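Local coordinates for protein probable tRNA pseudouridine synthase D (Methanosarcina mazei, PDB 1Z2Z) that probably isomerises uridine 13 of transfer RNA to pseudouridine, as a member of the TruD family of pseudouridine synthases, at residues V52-R57 against Q93-F98; A151-T156 against P394-G399; H183-A188 against R267-G272. All blocks are in the same frame, centred on the assembly; numbering follows the deposited sequence.

Interaction 1: residues V52-R57 against Q93-F98; sequences VELTKR and QKISIF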
ATOM      1  N   VAL A  52     -11.984  15.895 -18.091  1.00 19.53           N
ATOM      2  CA  VAL A  52     -11.439  17.052 -17.408  1.00 21.18           C
ATOM      3  C   VAL A  52     -10.281  16.785 -16.470  1.00 20.56           C
ATOM      4  O   VAL A  52     -10.221  15.748 -15.815  1.00 19.84           O
ATOM      5  CB  VAL A  52     -12.553  17.720 -16.582  1.00 23.16           C
ATOM      6  CG1 VAL A  52     -12.117  19.098 -16.141  1.00 27.27           C
ATOM      7  CG2 VAL A  52     -13.834  17.784 -17.393  1.00 21.00           C
ATOM      8  N   GLU A  53      -9.372  17.746 -16.395  1.00 22.00           N
ATOM      9  CA  GLU A  53      -8.229  17.645 -15.499  1.00 22.78           C
ATOM     10  C   GLU A  53      -8.693  18.289 -14.205  1.00 23.72           C
ATOM     11  O   GLU A  53      -9.040  19.466 -14.183  1.00 25.59           O
ATOM     12  CB  GLU A  53      -7.044  18.416 -16.049  1.00 22.46           C
ATOM     13  CG  GLU A  53      -5.828  18.315 -15.182  1.00 26.27           C
ATOM     14  CD  GLU A  53      -4.740  19.261 -15.628  1.00 28.83           C
ATOM     15  OE1 GLU A  53      -4.555  20.299 -14.960  1.00 30.57           O
ATOM     16  OE2 GLU A  53      -4.088  18.973 -16.659  1.00 31.05           O
ATOM     17  N   LEU A  54      -8.715  17.502 -13.143  1.00 23.20           N
ATOM     18  CA  LEU A  54      -9.149  17.950 -11.839  1.00 23.04           C
ATOM     19  C   LEU A  54      -7.964  18.332 -10.957  1.00 24.43           C
ATOM     20  O   LEU A  54      -7.025  17.556 -10.797  1.00 26.23           O
ATOM     21  CB  LEU A  54      -9.955  16.834 -11.177  1.00 22.32           C
ATOM     22  CG  LEU A  54     -10.347  16.955  -9.703  1.00 23.57           C
ATOM     23  CD1 LEU A  54     -11.105  18.257  -9.479  1.00 21.81           C
ATOM     24  CD2 LEU A  54     -11.203  15.736  -9.307  1.00 18.47           C
ATOM     25  N   THR A  55      -7.994  19.541 -10.404  1.00 25.39           N
ATOM     26  CA  THR A  55      -6.926  19.994  -9.522  1.00 24.23           C
ATOM     27  C   THR A  55      -7.646  20.372  -8.263  1.00 21.75           C
ATOM     28  O   THR A  55      -8.518  21.229  -8.285  1.00 22.10           O
ATOM     29  CB  THR A  55      -6.198  21.220 -10.074  1.00 25.76           C
ATOM     30  OG1 THR A  55      -5.767  20.962 -11.420  1.00 28.82           O
ATOM     31  CG2 THR A  55      -4.981  21.530  -9.208  1.00 23.86           C
ATOM     32  N   LYS A  56      -7.295  19.720  -7.168  1.00 21.17           N
ATOM     33  CA  LYS A  56      -7.971  19.988  -5.923  1.00 20.04           C
ATOM     34  C   LYS A  56      -7.011  20.263  -4.776  1.00 22.24           C
ATOM     35  O   LYS A  56      -5.895  19.750  -4.735  1.00 22.59           O
ATOM     36  CB  LYS A  56      -8.913  18.826  -5.589  1.00 19.95           C
ATOM     37  CG  LYS A  56      -8.241  17.498  -5.267  1.00 18.17           C
ATOM     38  CD  LYS A  56      -9.279  16.395  -5.146  1.00 17.68           C
ATOM     39  CE  LYS A  56      -8.855  15.372  -4.118  1.00 18.19           C
ATOM     40  NZ  LYS A  56      -7.419  15.057  -4.264  1.00 19.49           N
ATOM     41  N   ARG A  57      -7.455  21.094  -3.845  1.00 23.83           N
ATOM     42  CA  ARG A  57      -6.632  21.456  -2.720  1.00 25.76           C
ATOM     43  C   ARG A  57      -7.348  21.107  -1.441  1.00 26.83           C
ATOM     44  O   ARG A  57      -8.407  21.660  -1.130  1.00 28.47           O
ATOM     45  CB  ARG A  57      -6.332  22.951  -2.768  1.00 27.55           C
ATOM     46  CG  ARG A  57      -5.508  23.447  -1.609  1.00 31.82           C
ATOM     47  CD  ARG A  57      -5.102  24.914  -1.766  1.00 35.41           C
ATOM     48  NE  ARG A  57      -4.221  25.345  -0.665  1.00 38.60           N
ATOM     49  CZ  ARG A  57      -4.586  25.417   0.619  1.00 37.78           C
ATOM     50  NH1 ARG A  57      -3.707  25.810   1.530  1.00 36.24           N
ATOM     51  NH2 ARG A  57      -5.829  25.112   0.994  1.00 33.52           N
ATOM     52  N   GLN A  93      -5.326  15.407 -11.519  1.00 19.43           N
ATOM     53  CA  GLN A  93      -5.626  14.095 -12.096  1.00 18.39           C
ATOM     54  C   GLN A  93      -6.652  14.210 -13.210  1.00 20.63           C
ATOM     55  O   GLN A  93      -7.308  15.240 -13.355  1.00 18.91           O
ATOM     56  CB  GLN A  93      -6.199  13.154 -11.049  1.00 16.04           C
ATOM     57  CG  GLN A  93      -7.612  13.501 -10.656  1.00 16.23           C
ATOM     58  CD  GLN A  93      -8.066  12.722  -9.455  1.00 15.48           C
ATOM     59  OE1 GLN A  93      -8.479  13.288  -8.437  1.00 12.79           O
ATOM     60  NE2 GLN A  93      -7.980  11.413  -9.556  1.00 18.40           N
ATOM     61  N   LYS A  94      -6.803  13.143 -13.995  1.00 20.00           N
ATOM     62  CA  LYS A  94      -7.770  13.155 -15.081  1.00 17.64           C
ATOM     63  C   LYS A  94      -9.068  12.477 -14.618  1.00 16.65           C
ATOM     64  O   LYS A  94      -9.034  11.510 -13.865  1.00 15.76           O
ATOM     65  CB  LYS A  94      -7.180  12.448 -16.303  1.00 20.53           C
ATOM     66  CG  LYS A  94      -8.189  12.116 -17.394  1.00 21.13           C
ATOM     67  CD  LYS A  94      -7.518  11.514 -18.627  1.00 18.05           C
ATOM     68  CE  LYS A  94      -6.594  12.521 -19.290  1.00 21.41           C
ATOM     69  NZ  LYS A  94      -5.955  12.045 -20.559  1.00 19.44           N
ATOM     70  N   ILE A  95     -10.209  13.021 -15.020  1.00 14.47           N
ATOM     71  CA  ILE A  95     -11.486  12.439 -14.650  1.00 13.68           C
ATOM     72  C   ILE A  95     -12.419  12.468 -15.849  1.00 13.41           C
ATOM     73  O   ILE A  95     -12.116  13.078 -16.883  1.00 14.13           O
ATOM     74  CB  ILE A  95     -12.174  13.199 -13.485  1.00 14.90           C
ATOM     75  CG1 ILE A  95     -12.533  14.623 -13.912  1.00 16.65           C
ATOM     76  CG2 ILE A  95     -11.280  13.201 -12.254  1.00 13.09           C
ATOM     77  CD1 ILE A  95     -13.563  15.302 -12.962  1.00 12.70           C
ATOM     78  N   SER A  96     -13.547  11.791 -15.734  1.00 11.50           N
ATOM     79  CA  SER A  96     -14.496  11.809 -16.833  1.00 13.14           C
ATOM     80  C   SER A  96     -15.864  12.140 -16.275  1.00 14.55           C
ATOM     81  O   SER A  96     -16.200  11.772 -15.143  1.00 13.95           O
ATOM     82  CB  SER A  96     -14.534  10.463 -17.561  1.00  9.80           C
ATOM     83  OG  SER A  96     -15.172   9.483 -16.764  1.00 11.65           O
ATOM     84  N   ILE A  97     -16.644  12.849 -17.081  1.00 15.30           N
ATOM     85  CA  ILE A  97     -17.983  13.261 -16.696  1.00 16.75           C
ATOM     86  C   ILE A  97     -18.927  12.947 -17.829  1.00 17.52           C
ATOM     87  O   ILE A  97     -18.744  13.416 -18.958  1.00 15.48           O
ATOM     88  CB  ILE A  97     -18.050  14.773 -16.426  1.00 18.54           C
ATOM     89  CG1 ILE A  97     -16.962  15.182 -15.417  1.00 18.65           C
ATOM     90  CG2 ILE A  97     -19.432  15.125 -15.912  1.00 20.16           C
ATOM     91  CD1 ILE A  97     -16.917  16.668 -15.123  1.00 19.48           C
ATOM     92  N   PHE A  98     -19.947  12.161 -17.520  1.00 18.46           N
ATOM     93  CA  PHE A  98     -20.909  11.746 -18.520  1.00 21.25           C
ATOM     94  C   PHE A  98     -21.889  12.815 -18.943  1.00 24.69           C
ATOM     95  O   PHE A  98     -22.454  13.552 -18.121  1.00 24.58           O
ATOM     96  CB  PHE A  98     -21.686  10.517 -18.026  1.00 20.90           C
ATOM     97  CG  PHE A  98     -22.836  10.116 -18.913  1.00 18.48           C
ATOM     98  CD1 PHE A  98     -24.135  10.148 -18.441  1.00 19.01           C
ATOM     99  CD2 PHE A  98     -22.617   9.692 -20.218  1.00 19.06           C
ATOM    100  CE1 PHE A  98     -25.206   9.747 -19.259  1.00 20.53           C
ATOM    101  CE2 PHE A  98     -23.685   9.291 -21.037  1.00 18.04           C
ATOM    102  CZ  PHE A  98     -24.972   9.321 -20.560  1.00 14.67           C
TER
HETATM  103  O   HOH W   1      -6.769  15.758  -8.584  1.00 33.82           O

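Interaction 2: residues A151-T156 against P394-G399; sequences ALLKKT and PKFEAG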
ATOM      1  N   ALA A 151      23.369  16.895   2.712  1.00 59.91           N
ATOM      2  CA  ALA A 151      24.374  15.845   2.677  1.00 58.91           C
ATOM      3  C   ALA A 151      23.745  14.547   3.175  1.00 58.30           C
ATOM      4  O   ALA A 151      24.073  13.465   2.698  1.00 58.33           O
ATOM      5  CB  ALA A 151      25.559  16.230   3.549  1.00 56.80           C
ATOM      6  N   LEU A 152      22.837  14.661   4.135  1.00 58.03           N
ATOM      7  CA  LEU A 152      22.173  13.487   4.677  1.00 59.24           C
ATOM      8  C   LEU A 152      21.280  12.901   3.589  1.00 59.50           C
ATOM      9  O   LEU A 152      21.080  11.689   3.516  1.00 59.64           O
ATOM     10  CB  LEU A 152      21.333  13.878   5.901  1.00 59.47           C
ATOM     11  CG  LEU A 152      21.030  12.820   6.975  1.00 59.95           C
ATOM     12  CD1 LEU A 152      20.341  13.491   8.153  1.00 59.68           C
ATOM     13  CD2 LEU A 152      20.162  11.703   6.417  1.00 60.01           C
ATOM     14  N   LEU A 153      20.748  13.776   2.740  1.00 60.03           N
ATOM     15  CA  LEU A 153      19.872  13.368   1.647  1.00 60.74           C
ATOM     16  C   LEU A 153      20.645  12.679   0.529  1.00 61.33           C
ATOM     17  O   LEU A 153      20.211  11.653   0.001  1.00 60.93           O
ATOM     18  CB  LEU A 153      19.143  14.588   1.070  1.00 59.87           C
ATOM     19  CG  LEU A 153      17.985  15.193   1.878  1.00 60.70           C
ATOM     20  CD1 LEU A 153      17.647  16.571   1.334  1.00 59.64           C
ATOM     21  CD2 LEU A 153      16.768  14.274   1.810  1.00 59.87           C
ATOM     22  N   LYS A 154      21.794  13.248   0.177  1.00 61.46           N
ATOM     23  CA  LYS A 154      22.621  12.703  -0.890  1.00 61.73           C
ATOM     24  C   LYS A 154      23.086  11.291  -0.579  1.00 60.64           C
ATOM     25  O   LYS A 154      23.175  10.449  -1.472  1.00 59.81           O
ATOM     26  CB  LYS A 154      23.833  13.609  -1.143  1.00 63.04           C
ATOM     27  CG  LYS A 154      24.654  13.222  -2.381  1.00 65.37           C
ATOM     28  CD  LYS A 154      25.709  12.155  -2.075  1.00 66.47           C
ATOM     29  CE  LYS A 154      26.162  11.412  -3.336  1.00 66.06           C
ATOM     30  NZ  LYS A 154      25.092  10.502  -3.868  1.00 64.89           N
ATOM     31  N   LYS A 155      23.383  11.035   0.689  1.00 60.03           N
ATOM     32  CA  LYS A 155      23.843   9.716   1.093  1.00 60.40           C
ATOM     33  C   LYS A 155      22.681   8.725   1.023  1.00 59.23           C
ATOM     34  O   LYS A 155      22.817   7.642   0.449  1.00 59.55           O
ATOM     35  CB  LYS A 155      24.426   9.759   2.516  1.00 61.66           C
ATOM     36  CG  LYS A 155      25.699   8.924   2.705  1.00 62.54           C
ATOM     37  CD  LYS A 155      26.053   8.750   4.184  1.00 64.16           C
ATOM     38  CE  LYS A 155      27.409   8.061   4.384  1.00 64.23           C
ATOM     39  NZ  LYS A 155      27.527   6.728   3.720  1.00 64.24           N
ATOM     40  N   THR A 156      21.537   9.100   1.589  1.00 57.63           N
ATOM     41  CA  THR A 156      20.370   8.226   1.578  1.00 56.86           C
ATOM     42  C   THR A 156      19.973   7.916   0.140  1.00 55.54           C
ATOM     43  O   THR A 156      19.532   6.811  -0.166  1.00 55.85           O
ATOM     44  CB  THR A 156      19.157   8.871   2.292  1.00 57.98           C
ATOM     45  OG1 THR A 156      19.571   9.434   3.547  1.00 57.80           O
ATOM     46  CG2 THR A 156      18.077   7.822   2.548  1.00 55.47           C
ATOM     47  N   PRO A 394      14.608   9.045  -6.918  1.00 49.90           N
ATOM     48  CA  PRO A 394      14.288  10.352  -6.339  1.00 52.16           C
ATOM     49  C   PRO A 394      15.296  11.463  -6.578  1.00 54.04           C
ATOM     50  O   PRO A 394      16.441  11.208  -6.947  1.00 54.18           O
ATOM     51  CB  PRO A 394      14.104  10.035  -4.856  1.00 52.48           C
ATOM     52  CG  PRO A 394      15.033   8.892  -4.639  1.00 51.58           C
ATOM     53  CD  PRO A 394      14.808   8.040  -5.859  1.00 50.63           C
ATOM     54  N   LYS A 395      14.838  12.698  -6.378  1.00 56.62           N
ATOM     55  CA  LYS A 395      15.648  13.905  -6.545  1.00 58.95           C
ATOM     56  C   LYS A 395      15.385  14.802  -5.330  1.00 60.60           C
ATOM     57  O   LYS A 395      14.332  15.427  -5.228  1.00 60.25           O
ATOM     58  CB  LYS A 395      15.243  14.626  -7.836  1.00 58.87           C
ATOM     59  CG  LYS A 395      15.473  13.804  -9.103  1.00 60.07           C
ATOM     60  CD  LYS A 395      14.792  14.410 -10.339  1.00 60.69           C
ATOM     61  CE  LYS A 395      13.272  14.201 -10.318  1.00 61.88           C
ATOM     62  NZ  LYS A 395      12.570  14.730 -11.534  1.00 59.80           N
ATOM     63  N   PHE A 396      16.347  14.856  -4.410  1.00 63.27           N
ATOM     64  CA  PHE A 396      16.202  15.651  -3.195  1.00 64.28           C
ATOM     65  C   PHE A 396      16.565  17.122  -3.370  1.00 63.53           C
ATOM     66  O   PHE A 396      17.180  17.520  -4.360  1.00 62.92           O
ATOM     67  CB  PHE A 396      17.038  15.032  -2.068  1.00 67.31           C
ATOM     68  CG  PHE A 396      18.509  15.020  -2.349  1.00 70.72           C
ATOM     69  CD1 PHE A 396      19.297  16.122  -2.032  1.00 71.92           C
ATOM     70  CD2 PHE A 396      19.100  13.928  -2.978  1.00 71.33           C
ATOM     71  CE1 PHE A 396      20.651  16.142  -2.345  1.00 73.20           C
ATOM     72  CE2 PHE A 396      20.450  13.937  -3.296  1.00 72.87           C
ATOM     73  CZ  PHE A 396      21.231  15.047  -2.977  1.00 73.37           C
ATOM     74  N   GLU A 397      16.173  17.916  -2.380  1.00 63.28           N
ATOM     75  CA  GLU A 397      16.394  19.356  -2.358  1.00 62.10           C
ATOM     76  C   GLU A 397      16.263  19.778  -0.893  1.00 60.84           C
ATOM     77  O   GLU A 397      15.169  19.741  -0.327  1.00 60.98           O
ATOM     78  CB  GLU A 397      15.320  20.042  -3.212  1.00 63.64           C
ATOM     79  CG  GLU A 397      15.307  21.571  -3.183  1.00 64.91           C
ATOM     80  CD  GLU A 397      16.361  22.185  -4.086  1.00 65.51           C
ATOM     81  OE1 GLU A 397      16.450  21.775  -5.264  1.00 64.73           O
ATOM     82  OE2 GLU A 397      17.084  23.090  -3.620  1.00 65.64           O
ATOM     83  N   ALA A 398      17.375  20.161  -0.274  1.00 58.97           N
ATOM     84  CA  ALA A 398      17.346  20.565   1.124  1.00 57.26           C
ATOM     85  C   ALA A 398      17.371  22.073   1.257  1.00 56.26           C
ATOM     86  O   ALA A 398      17.543  22.798   0.275  1.00 55.62           O
ATOM     87  CB  ALA A 398      18.519  19.958   1.877  1.00 57.28           C
ATOM     88  N   GLY A 399      17.195  22.537   2.484  1.00 55.24           N
ATOM     89  CA  GLY A 399      17.198  23.958   2.726  1.00 55.90           C
ATOM     90  C   GLY A 399      16.581  24.303   4.060  1.00 56.23           C
ATOM     91  O   GLY A 399      16.291  23.428   4.876  1.00 54.37           O
TER

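Interaction 3: residues H183-A188 against R267-G272; sequences HLVGKA and RMFVHG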
ATOM      1  N   HIS A 183      -3.367  -9.345   8.736  1.00 51.36           N
ATOM      2  CA  HIS A 183      -2.314 -10.326   8.990  1.00 50.74           C
ATOM      3  C   HIS A 183      -2.515 -11.051  10.308  1.00 50.29           C
ATOM      4  O   HIS A 183      -2.157 -12.220  10.449  1.00 49.84           O
ATOM      5  CB  HIS A 183      -0.935  -9.648   8.982  1.00 51.07           C
ATOM      6  CG  HIS A 183      -0.708  -8.692  10.118  1.00 51.68           C
ATOM      7  ND1 HIS A 183       0.026  -9.025  11.236  1.00 52.30           N
ATOM      8  CD2 HIS A 183      -1.066  -7.396  10.279  1.00 52.36           C
ATOM      9  CE1 HIS A 183       0.117  -7.975  12.033  1.00 50.89           C
ATOM     10  NE2 HIS A 183      -0.537  -6.973  11.475  1.00 51.29           N
ATOM     11  N   LEU A 184      -3.088 -10.356  11.278  1.00 51.04           N
ATOM     12  CA  LEU A 184      -3.330 -10.958  12.579  1.00 51.47           C
ATOM     13  C   LEU A 184      -4.444 -11.986  12.481  1.00 50.25           C
ATOM     14  O   LEU A 184      -4.479 -12.947  13.243  1.00 51.19           O
ATOM     15  CB  LEU A 184      -3.710  -9.879  13.594  1.00 52.45           C
ATOM     16  CG  LEU A 184      -2.648  -8.802  13.853  1.00 52.49           C
ATOM     17  CD1 LEU A 184      -3.254  -7.691  14.694  1.00 52.61           C
ATOM     18  CD2 LEU A 184      -1.445  -9.420  14.550  1.00 51.28           C
ATOM     19  N   VAL A 185      -5.353 -11.782  11.536  1.00 48.64           N
ATOM     20  CA  VAL A 185      -6.468 -12.695  11.354  1.00 48.17           C
ATOM     21  C   VAL A 185      -6.061 -13.857  10.454  1.00 47.60           C
ATOM     22  O   VAL A 185      -6.430 -15.006  10.699  1.00 46.18           O
ATOM     23  CB  VAL A 185      -7.675 -11.955  10.743  1.00 48.22           C
ATOM     24  CG1 VAL A 185      -8.836 -12.909  10.536  1.00 47.36           C
ATOM     25  CG2 VAL A 185      -8.086 -10.816  11.659  1.00 48.93           C
ATOM     26  N   GLY A 186      -5.287 -13.545   9.419  1.00 47.54           N
ATOM     27  CA  GLY A 186      -4.832 -14.565   8.496  1.00 48.44           C
ATOM     28  C   GLY A 186      -3.916 -15.565   9.175  1.00 49.33           C
ATOM     29  O   GLY A 186      -3.763 -16.699   8.720  1.00 47.53           O
ATOM     30  N   LYS A 187      -3.305 -15.147  10.275  1.00 50.63           N
ATOM     31  CA  LYS A 187      -2.399 -16.023  10.999  1.00 52.81           C
ATOM     32  C   LYS A 187      -3.165 -17.036  11.841  1.00 52.96           C
ATOM     33  O   LYS A 187      -2.735 -18.179  11.981  1.00 53.56           O
ATOM     34  CB  LYS A 187      -1.466 -15.203  11.893  1.00 54.45           C
ATOM     35  CG  LYS A 187      -0.401 -16.034  12.592  1.00 56.03           C
ATOM     36  CD  LYS A 187       0.407 -15.207  13.578  1.00 56.57           C
ATOM     37  CE  LYS A 187       1.367 -16.086  14.371  1.00 55.70           C
ATOM     38  NZ  LYS A 187       2.009 -15.337  15.489  1.00 56.91           N
ATOM     39  N   ALA A 188      -4.301 -16.622  12.393  1.00 52.55           N
ATOM     40  CA  ALA A 188      -5.104 -17.517  13.212  1.00 53.69           C
ATOM     41  C   ALA A 188      -5.786 -18.578  12.355  1.00 55.49           C
ATOM     42  O   ALA A 188      -5.844 -19.751  12.729  1.00 55.90           O
ATOM     43  CB  ALA A 188      -6.144 -16.729  13.990  1.00 53.60           C
ATOM     44  N   ARG A 267     -10.595 -12.913   1.476  1.00 70.49           N
ATOM     45  CA  ARG A 267      -9.267 -13.435   1.243  1.00 68.22           C
ATOM     46  C   ARG A 267      -8.163 -12.437   1.614  1.00 67.66           C
ATOM     47  O   ARG A 267      -6.977 -12.737   1.467  1.00 66.92           O
ATOM     48  CB  ARG A 267      -9.135 -13.866  -0.223  1.00 67.45           C
ATOM     49  CG  ARG A 267     -10.274 -14.761  -0.708  1.00 64.41           C
ATOM     50  CD  ARG A 267      -9.991 -15.364  -2.082  1.00 61.90           C
ATOM     51  NE  ARG A 267      -9.121 -16.531  -2.001  1.00 59.79           N
ATOM     52  CZ  ARG A 267      -7.915 -16.611  -2.548  1.00 58.44           C
ATOM     53  NH1 ARG A 267      -7.419 -15.587  -3.230  1.00 56.95           N
ATOM     54  NH2 ARG A 267      -7.200 -17.720  -2.404  1.00 58.32           N
HETATM   55  N   MSE A 268      -8.541 -11.252   2.094  1.00 67.69           N
HETATM   56  CA  MSE A 268      -7.546 -10.246   2.481  1.00 66.56           C
HETATM   57  C   MSE A 268      -6.754 -10.701   3.700  1.00 62.66           C
HETATM   58  O   MSE A 268      -5.548 -10.473   3.796  1.00 62.18           O
HETATM   59  CB  MSE A 268      -8.204  -8.899   2.791  1.00 71.23           C
HETATM   60  CG  MSE A 268      -8.732  -8.141   1.578  1.00 78.06           C
HETATM   61 SE   MSE A 268      -9.081  -6.251   2.001  1.00 88.18          SE
HETATM   62  CE  MSE A 268      -7.846  -5.399   0.745  1.00 83.68           C
ATOM     63  N   PHE A 269      -7.430 -11.350   4.636  1.00 57.96           N
ATOM     64  CA  PHE A 269      -6.750 -11.822   5.821  1.00 53.91           C
ATOM     65  C   PHE A 269      -5.550 -12.688   5.447  1.00 51.85           C
ATOM     66  O   PHE A 269      -4.412 -12.334   5.756  1.00 50.51           O
ATOM     67  CB  PHE A 269      -7.717 -12.607   6.695  1.00 52.20           C
ATOM     68  CG  PHE A 269      -8.982 -11.868   6.983  1.00 52.55           C
ATOM     69  CD1 PHE A 269     -10.210 -12.415   6.646  1.00 52.26           C
ATOM     70  CD2 PHE A 269      -8.951 -10.627   7.606  1.00 53.10           C
ATOM     71  CE1 PHE A 269     -11.390 -11.729   6.905  1.00 52.05           C
ATOM     72  CE2 PHE A 269     -10.129  -9.935   7.869  1.00 52.28           C
ATOM     73  CZ  PHE A 269     -11.349 -10.492   7.528  1.00 51.74           C
ATOM     74  N   VAL A 270      -5.796 -13.810   4.771  1.00 49.69           N
ATOM     75  CA  VAL A 270      -4.709 -14.713   4.387  1.00 47.38           C
ATOM     76  C   VAL A 270      -3.629 -13.972   3.590  1.00 46.75           C
ATOM     77  O   VAL A 270      -2.434 -14.190   3.808  1.00 45.39           O
ATOM     78  CB  VAL A 270      -5.230 -15.952   3.562  1.00 47.46           C
ATOM     79  CG1 VAL A 270      -4.054 -16.777   3.052  1.00 46.32           C
ATOM     80  CG2 VAL A 270      -6.123 -16.845   4.438  1.00 45.02           C
ATOM     81  N   HIS A 271      -4.047 -13.089   2.683  1.00 46.06           N
ATOM     82  CA  HIS A 271      -3.108 -12.312   1.869  1.00 45.60           C
ATOM     83  C   HIS A 271      -2.280 -11.392   2.768  1.00 46.36           C
ATOM     84  O   HIS A 271      -1.118 -11.078   2.475  1.00 46.52           O
ATOM     85  CB  HIS A 271      -3.870 -11.494   0.817  1.00 43.41           C
ATOM     86  CG  HIS A 271      -2.999 -10.598  -0.008  1.00 42.32           C
ATOM     87  ND1 HIS A 271      -2.445  -9.435   0.485  1.00 43.44           N
ATOM     88  CD2 HIS A 271      -2.604 -10.678  -1.301  1.00 42.93           C
ATOM     89  CE1 HIS A 271      -1.752  -8.839  -0.467  1.00 43.28           C
ATOM     90  NE2 HIS A 271      -1.832  -9.572  -1.563  1.00 41.76           N
ATOM     91  N   GLY A 272      -2.887 -10.957   3.865  1.00 46.44           N
ATOM     92  CA  GLY A 272      -2.171 -10.110   4.796  1.00 46.40           C
ATOM     93  C   GLY A 272      -1.041 -10.931   5.385  1.00 46.41           C
ATOM     94  O   GLY A 272       0.130 -10.606   5.180  1.00 46.87           O
TER

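Interaction 1: residues V52-R57 against Q93-F98
Q93 CG and I95 CG1 both occupy the crowded position between backbone N and carbonyl carbon (chi1 73° and 64°), whereas L54 CG stands anti to its backbone N. Strand alternation puts V52, L54, Q93 and I95 on one face of the sheet; the torsions then turn their branches together, L54 CB and CD2 near I95 CG2 and Q93 CG near L54 CB. Strands 49-57 and 90-98 are antiparallel neighbours, and V52-I95 and L54-Q93 are hydrogen-bonded pairs flanking the non-hydrogen-bonded pair E53-K94. Each hydrogen-bonded pair is joined by two backbone N-H...O hydrogen bonds. L54 N to Q93 O (2.7 Å) and I95 N to V52 O lie nearly along the C=O axis. Q93 N reaches L54 O at 2.8 Å in the carbonyl plane, but V52 N approaches I95 O from above it, at 3.1 Å. The segments then diverge, at 125° between their directions.

On the face of V52, L54, Q93 and I95, the side chains of L54 and I95 cross obliquely, L54 CD2 meeting I95 CG2 at 3.9 Å, and V52 CG2 meets I97 CD1 at 4.0 Å; L64 and L72 of helix 61-72 cover L54 and I97. A water hydrogen-bonds to L54 O (2.9 Å) and Q93 OE1 (3.0 Å), though it cannot serve every nearby acceptor at once. On the opposite face, with E53, K94 sends NZ to a salt bridge with E43. Backbone hydrogen bonds therefore fix the strand pairing and apolar branches pack beside it, while Q93, its NE2 weakly bonded to G83 O, lies about 9 Å (side chains) from D86, consistent with a place beside the predicted active site.

Interaction 2: residues A151-T156 against P394-G399
Helix 146-163 packs here against the chain leading into strand 398-400, an outlying strand of the mixed sheet, and F396 makes the main contact. Its CG takes the crowded position between backbone N and carbonyl carbon (chi1 63°), which turns one face of the ring over the L153-K154 peptide, with L153 C above its centre. L153 CB stands 3.8 Å from the ring centroid, a CH-pi contact 29° off the ring normal, and K154 N lies above the same face, offset toward the rim. At the far end of the ring, F396 CZ touches K154 CB at 3.5 Å, while the rest of the K154 chain, bent at chi2, turns off from the ring. Backbone hydrogen bonds of K395, E397 and G399 to strand 408-417 fix this approach to the sheet, and L153 also reaches A410 of that strand and Y429 of helix 423-430. L153 CD1 extends beyond the ring to A398 CB, 3.5 Å away. An alanine in place of F396 would lose the ring over L153 and K154 and would probably weaken the packing of helix 146-163 on this edge. F396 also touches E150 and T157 of the same helix, and A398 shares E150 with it.

Interaction 3: residues H183-A188 against R267-G272
G272 N is the best-held polar atom, gripped by two carbonyls of its own helix: M268 O at 2.7 Å, and F269 O at 2.8 Å in a bond that is weak by its geometry. Residue 268 is selenomethionine. F269 O has a second neighbour across the interface, where G186 CA approaches at 3.6 Å as a CA-H...O contact with an angle of 147° at the hydrogen. That approach is possible because G186 has no side chain: a CB built on it would fall 2.2 Å from F269 O, a clash. The same holds for G272 on the partner helix, where a CB would run into H183 N. The two glycines let the segment axes come within 6.6 Å while crossing at -91°, so the backbones themselves meet.

The helices concerned, 182-191 and 263-287, belong to the TRUD region; between the two segments the chain contains helix and loop but no strand. Beside the glycine contact, V185 and F269 extend alongside each other in the same direction. V185 CG1, anti to its backbone N (chi1 179°), sits over one face of the F269 ring, 3.9 Å from the centroid in a CH-pi contact, while V185 CB touches F269 CD2 at 3.6 Å. The ring of Y201 meets F269 edge-to-face, and A197 and L200 pack on V185, so helix 194-202 covers the pair from one more side. At the other end H183 contributes its CB, 3.8 Å from G272 C, while its imidazole turns away and meets the ring of F175 at a steep angle.

In the fold
Interactions 1 and 3 are buried, whereas interaction 2 lies at the surface. Interactions 1 and 2 reach the same mixed sheet, with centres 33 Å apart: the first joins two of its strands through backbone hydrogen bonds, the second sets a helix against the chain entering an outlying strand through aromatic and aliphatic contacts. Interaction 3 lies across the chain's centre from both and joins two helices, bringing backbones together at glycines instead of pairing polar groups. Interactions 2 and 3 each place an aliphatic CH over a phenylalanine face, one at a partly exposed ring, the other at a buried one. Along the sequence, interaction 3 is nested within the loop closed by interaction 2, while interaction 1 precedes both.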